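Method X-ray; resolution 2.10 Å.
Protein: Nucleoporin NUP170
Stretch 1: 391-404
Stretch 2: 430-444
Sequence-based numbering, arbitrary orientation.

Stretch 1 391-404: FFDVVRKHPNQDML
Stretch 2 (430-444) TWIELENGNRTIEIG

A short antiparallel pairing can anchor a much larger contact when side chains carry the bonding past the end of the sheet, as these two stretches of nucleoporin NUP170 illustrate. In the first, strand 391-395 turns through a loop and returns as 403-404, closed by Val395 N to Met403 O (2.9 Å) and Met403 N to Val395 O (3.0 Å). The returning strand runs antiparallel to 430-433. Leu404 and Ile432 form the hydrogen-bonded pair (CA-CA 5.0 Å), with Leu404 N to Ile432 O at 3.0 Å and Ile432 N to Leu404 O at 2.8 Å; Met403 faces Glu433 in the non-hydrogen-bonded pair (CA-CA 5.3 Å).

Beyond this ladder, side chains carry most of the bonding. Gln401, extended (chi1 t, chi2 t), delivers NE2 to both Leu434 O and Glu433 OE2, each at 2.8 Å; Glu433 is likewise t, t. Asn400, chi1 p, accepts through OD1 from Asn436 ND2 (chi1 t) at 2.6 Å, Asn436 being the second residue of the type II turn Glu435-Asn438. Gly437, at phi/psi 102/-17, occupies a turn position where a CB would jam against the preceding carbonyl, and its N makes a weak bond to Asn400 O (3.4 Å).

Asp402 (m, chi2 -9°) is the buried hub. Its carboxylate takes Arg396 NE on OD1 and Arg396 NH1 on OD2, both at 2.8 Å, while OD2 also receives Thr440 N at 2.8 Å. Arg396 (t, t, m; chi4 168°) is thereby held with its guanidinium face over Arg439 CZ; the like-charged Arg396 NH2 and Arg439 NH1 lie 3.3 Å apart without bonding.

Trp431 (m, chi2 98°) meets Val395 CG2 with CH2 at 3.7 Å, edge-on, and Met403 CB with CZ3 at 3.6 Å. Leu404, on Ile432's sheet face, has chi1 -128° and chi2 p, putting CD1 4.2 Å from Leu434 CD1 and 3.9 Å from Thr440 OG1. Phe392 (m, chi2 -106°) has CB 3.9 Å from Ile443 CD1 and one ring face against Ile443 CG2.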

# COMPACT_ATOMS: atom_id res chain seq x y z
N PHE A 391 5.44 -8.79 -2.74
CA PHE A 391 5.32 -9.75 -3.83
C PHE A 391 4.73 -11.06 -3.31
O PHE A 391 5.27 -11.65 -2.37
CB PHE A 391 6.69 -10.00 -4.48
CG PHE A 391 6.70 -11.08 -5.52
CD1 PHE A 391 5.81 -11.06 -6.58
CD2 PHE A 391 7.62 -12.11 -5.46
CE1 PHE A 391 5.83 -12.05 -7.54
CE2 PHE A 391 7.65 -13.10 -6.42
CZ PHE A 391 6.75 -13.07 -7.46
N PHE A 392 3.63 -11.49 -3.92
CA PHE A 392 2.99 -12.77 -3.62
C PHE A 392 3.05 -13.65 -4.86
O PHE A 392 2.61 -13.24 -5.94
CB PHE A 392 1.52 -12.58 -3.21
CG PHE A 392 1.34 -11.93 -1.87
CD1 PHE A 392 0.93 -12.67 -0.78
CD2 PHE A 392 1.55 -10.57 -1.71
CE1 PHE A 392 0.75 -12.07 0.46
CE2 PHE A 392 1.37 -9.96 -0.48
CZ PHE A 392 0.97 -10.72 0.60
N ASP A 393 3.60 -14.86 -4.72
CA ASP A 393 3.70 -15.81 -5.83
C ASP A 393 3.10 -17.15 -5.42
O ASP A 393 3.50 -17.74 -4.41
CB ASP A 393 5.16 -16.01 -6.25
CG ASP A 393 5.29 -16.81 -7.54
OD1 ASP A 393 4.25 -17.07 -8.19
OD2 ASP A 393 6.42 -17.17 -7.91
N VAL A 394 2.13 -17.62 -6.20
CA VAL A 394 1.48 -18.91 -5.98
C VAL A 394 2.28 -19.94 -6.77
O VAL A 394 2.17 -20.01 -7.99
CB VAL A 394 0.01 -18.88 -6.40
CG1 VAL A 394 -0.65 -20.22 -6.11
CG2 VAL A 394 -0.72 -17.74 -5.70
N VAL A 395 3.07 -20.75 -6.06
CA VAL A 395 3.89 -21.78 -6.68
C VAL A 395 3.13 -23.10 -6.60
O VAL A 395 2.69 -23.51 -5.52
CB VAL A 395 5.26 -21.90 -5.99
CG1 VAL A 395 6.11 -22.97 -6.66
CG2 VAL A 395 5.98 -20.55 -6.01
N ARG A 396 3.00 -23.77 -7.74
CA ARG A 396 2.15 -24.94 -7.87
C ARG A 396 2.98 -26.15 -8.29
O ARG A 396 2.69 -26.79 -9.31
CB ARG A 396 1.03 -24.65 -8.88
CG ARG A 396 -0.27 -25.39 -8.64
CD ARG A 396 -1.44 -24.65 -9.28
NE ARG A 396 -2.05 -23.68 -8.38
CZ ARG A 396 -2.92 -22.74 -8.75
NH1 ARG A 396 -3.43 -21.91 -7.86
NH2 ARG A 396 -3.28 -22.63 -10.03
N LYS A 397 4.02 -26.47 -7.51
CA LYS A 397 4.88 -27.60 -7.84
C LYS A 397 4.11 -28.91 -7.82
O LYS A 397 4.43 -29.83 -8.59
CB LYS A 397 6.06 -27.67 -6.87
CG LYS A 397 7.20 -26.74 -7.22
CD LYS A 397 8.35 -26.88 -6.24
CE LYS A 397 9.54 -26.02 -6.64
NZ LYS A 397 10.10 -26.43 -7.96
N HIS A 398 3.11 -29.03 -6.95
CA HIS A 398 2.26 -30.20 -6.87
C HIS A 398 0.82 -29.80 -7.18
O HIS A 398 0.39 -28.69 -6.85
CB HIS A 398 2.35 -30.84 -5.49
CG HIS A 398 3.76 -31.07 -5.03
ND1 HIS A 398 4.56 -32.06 -5.56
CD2 HIS A 398 4.51 -30.43 -4.11
CE1 HIS A 398 5.75 -32.02 -4.98
NE2 HIS A 398 5.74 -31.04 -4.09
N PRO A 399 0.04 -30.69 -7.81
CA PRO A 399 -1.26 -30.28 -8.34
C PRO A 399 -2.36 -30.18 -7.29
O PRO A 399 -3.49 -29.81 -7.64
CB PRO A 399 -1.57 -31.40 -9.35
CG PRO A 399 -0.77 -32.60 -8.89
CD PRO A 399 0.21 -32.15 -7.83
N ASN A 400 -2.06 -30.49 -6.03
CA ASN A 400 -3.05 -30.45 -4.96
C ASN A 400 -2.83 -29.31 -3.97
O ASN A 400 -3.80 -28.79 -3.43
CB ASN A 400 -3.04 -31.77 -4.19
CG ASN A 400 -1.79 -31.95 -3.35
OD1 ASN A 400 -1.80 -31.69 -2.15
ND2 ASN A 400 -0.71 -32.39 -3.99
N GLN A 401 -1.58 -28.92 -3.73
CA GLN A 401 -1.24 -27.96 -2.69
C GLN A 401 -0.47 -26.79 -3.29
O GLN A 401 0.53 -26.98 -3.98
CB GLN A 401 -0.39 -28.62 -1.59
CG GLN A 401 -0.21 -27.77 -0.35
CD GLN A 401 0.71 -28.41 0.67
OE1 GLN A 401 1.43 -29.36 0.36
NE2 GLN A 401 0.68 -27.91 1.90
N ASP A 402 -0.95 -25.58 -3.02
CA ASP A 402 -0.24 -24.36 -3.38
C ASP A 402 0.72 -23.97 -2.26
O ASP A 402 0.42 -24.15 -1.08
CB ASP A 402 -1.21 -23.21 -3.64
CG ASP A 402 -2.01 -23.39 -4.92
OD1 ASP A 402 -1.70 -24.31 -5.70
OD2 ASP A 402 -2.95 -22.59 -5.15
N MET A 403 1.88 -23.45 -2.65
CA MET A 403 2.83 -22.84 -1.72
C MET A 403 2.92 -21.36 -2.04
O MET A 403 3.03 -20.98 -3.21
CB MET A 403 4.21 -23.50 -1.82
CG MET A 403 4.26 -24.96 -1.38
SD MET A 403 3.73 -25.24 0.33
CE MET A 403 4.84 -24.17 1.25
N LEU A 404 2.88 -20.53 -1.00
CA LEU A 404 2.87 -19.08 -1.15
C LEU A 404 4.25 -18.53 -0.79
O LEU A 404 4.67 -18.62 0.37
CB LEU A 404 1.80 -18.46 -0.26
CG LEU A 404 0.84 -17.50 -0.95
CD1 LEU A 404 -0.04 -18.25 -1.94
CD2 LEU A 404 -0.01 -16.77 0.08
N THR A 430 9.72 -15.23 2.72
CA THR A 430 9.22 -16.32 3.54
C THR A 430 8.23 -17.15 2.73
O THR A 430 7.67 -16.68 1.74
CB THR A 430 8.55 -15.81 4.83
OG1 THR A 430 8.22 -16.92 5.67
CG2 THR A 430 7.29 -15.02 4.51
N TRP A 431 8.03 -18.39 3.18
CA TRP A 431 7.10 -19.33 2.57
C TRP A 431 5.92 -19.55 3.51
O TRP A 431 6.12 -19.99 4.65
CB TRP A 431 7.77 -20.67 2.27
CG TRP A 431 8.64 -20.69 1.07
CD1 TRP A 431 9.99 -20.56 1.03
CD2 TRP A 431 8.21 -20.87 -0.29
NE1 TRP A 431 10.44 -20.64 -0.26
CE2 TRP A 431 9.37 -20.83 -1.09
CE3 TRP A 431 6.97 -21.05 -0.90
CZ2 TRP A 431 9.32 -20.97 -2.48
CZ3 TRP A 431 6.92 -21.19 -2.28
CH2 TRP A 431 8.09 -21.15 -3.05
N ILE A 432 4.71 -19.28 3.04
CA ILE A 432 3.48 -19.52 3.79
C ILE A 432 2.80 -20.73 3.16
O ILE A 432 2.44 -20.71 1.98
CB ILE A 432 2.57 -18.29 3.80
CG1 ILE A 432 3.21 -17.19 4.64
CG2 ILE A 432 1.19 -18.66 4.35
CD1 ILE A 432 2.55 -15.84 4.48
N GLU A 433 2.59 -21.77 3.96
CA GLU A 433 2.00 -23.01 3.49
C GLU A 433 0.48 -22.96 3.65
O GLU A 433 -0.02 -22.60 4.72
CB GLU A 433 2.57 -24.21 4.25
CG GLU A 433 2.04 -25.55 3.76
CD GLU A 433 2.73 -26.73 4.43
OE1 GLU A 433 3.55 -26.50 5.34
OE2 GLU A 433 2.44 -27.88 4.05
N LEU A 434 -0.23 -23.32 2.59
CA LEU A 434 -1.67 -23.53 2.63
C LEU A 434 -1.95 -25.03 2.68
O LEU A 434 -1.22 -25.84 2.10
CB LEU A 434 -2.35 -22.90 1.42
CG LEU A 434 -2.09 -21.41 1.20
CD1 LEU A 434 -2.73 -20.95 -0.11
CD2 LEU A 434 -2.60 -20.57 2.37
N GLU A 435 -3.03 -25.40 3.38
CA GLU A 435 -3.33 -26.80 3.61
C GLU A 435 -3.67 -27.51 2.30
O GLU A 435 -3.94 -26.90 1.27
CB GLU A 435 -4.48 -26.94 4.60
CG GLU A 435 -4.14 -26.52 6.02
CD GLU A 435 -5.28 -26.73 6.99
OE1 GLU A 435 -5.06 -26.60 8.21
OE2 GLU A 435 -6.41 -27.03 6.53
N ASN A 436 -3.64 -28.85 2.36
CA ASN A 436 -3.98 -29.66 1.21
C ASN A 436 -5.41 -29.38 0.76
O ASN A 436 -6.35 -29.43 1.57
CB ASN A 436 -3.81 -31.15 1.55
CG ASN A 436 -4.48 -32.06 0.54
OD1 ASN A 436 -5.49 -32.71 0.84
ND2 ASN A 436 -3.93 -32.12 -0.67
N GLY A 437 -5.57 -29.09 -0.53
CA GLY A 437 -6.86 -28.76 -1.10
C GLY A 437 -7.07 -27.28 -1.34
O GLY A 437 -7.98 -26.91 -2.10
N ASN A 438 -6.28 -26.42 -0.71
CA ASN A 438 -6.40 -24.97 -0.89
C ASN A 438 -5.79 -24.58 -2.22
O ASN A 438 -4.56 -24.61 -2.39
CB ASN A 438 -5.73 -24.23 0.26
CG ASN A 438 -6.65 -24.03 1.45
OD1 ASN A 438 -7.50 -23.14 1.46
ND2 ASN A 438 -6.48 -24.86 2.47
N ARG A 439 -6.63 -24.21 -3.18
CA ARG A 439 -6.20 -23.62 -4.44
C ARG A 439 -6.41 -22.12 -4.37
O ARG A 439 -7.55 -21.66 -4.25
CB ARG A 439 -6.96 -24.22 -5.62
CG ARG A 439 -6.47 -23.75 -6.98
CD ARG A 439 -7.29 -24.36 -8.11
NE ARG A 439 -6.54 -24.41 -9.36
CZ ARG A 439 -5.64 -25.35 -9.65
NH1 ARG A 439 -5.00 -25.32 -10.81
NH2 ARG A 439 -5.36 -26.30 -8.77
N THR A 440 -5.33 -21.35 -4.45
CA THR A 440 -5.43 -19.90 -4.42
C THR A 440 -6.08 -19.39 -5.70
O THR A 440 -5.77 -19.85 -6.80
CB THR A 440 -4.05 -19.27 -4.24
OG1 THR A 440 -3.43 -19.82 -3.07
CG2 THR A 440 -4.16 -17.76 -4.09
N ILE A 441 -6.99 -18.44 -5.54
CA ILE A 441 -7.74 -17.86 -6.65
C ILE A 441 -7.35 -16.41 -6.90
O ILE A 441 -7.10 -16.01 -8.04
CB ILE A 441 -9.26 -17.98 -6.41
CG1 ILE A 441 -9.68 -19.46 -6.43
CG2 ILE A 441 -10.05 -17.20 -7.45
CD1 ILE A 441 -11.08 -19.71 -5.93
N GLU A 442 -7.28 -15.61 -5.84
CA GLU A 442 -7.04 -14.18 -5.98
C GLU A 442 -6.47 -13.65 -4.68
O GLU A 442 -6.72 -14.20 -3.60
CB GLU A 442 -8.34 -13.45 -6.34
CG GLU A 442 -8.14 -12.07 -6.93
CD GLU A 442 -9.45 -11.36 -7.21
OE1 GLU A 442 -10.51 -12.01 -7.17
OE2 GLU A 442 -9.42 -10.13 -7.47
N ILE A 443 -5.69 -12.57 -4.79
CA ILE A 443 -5.10 -11.89 -3.64
C ILE A 443 -5.30 -10.40 -3.84
O ILE A 443 -4.94 -9.85 -4.89
CB ILE A 443 -3.60 -12.23 -3.48
CG1 ILE A 443 -3.43 -13.73 -3.26
CG2 ILE A 443 -3.01 -11.44 -2.31
CD1 ILE A 443 -1.98 -14.19 -3.18
N GLY A 444 -5.88 -9.74 -2.84
CA GLY A 444 -6.18 -8.32 -2.93
C GLY A 444 -5.84 -7.59 -1.66
O GLY A 444 -5.84 -8.16 -0.56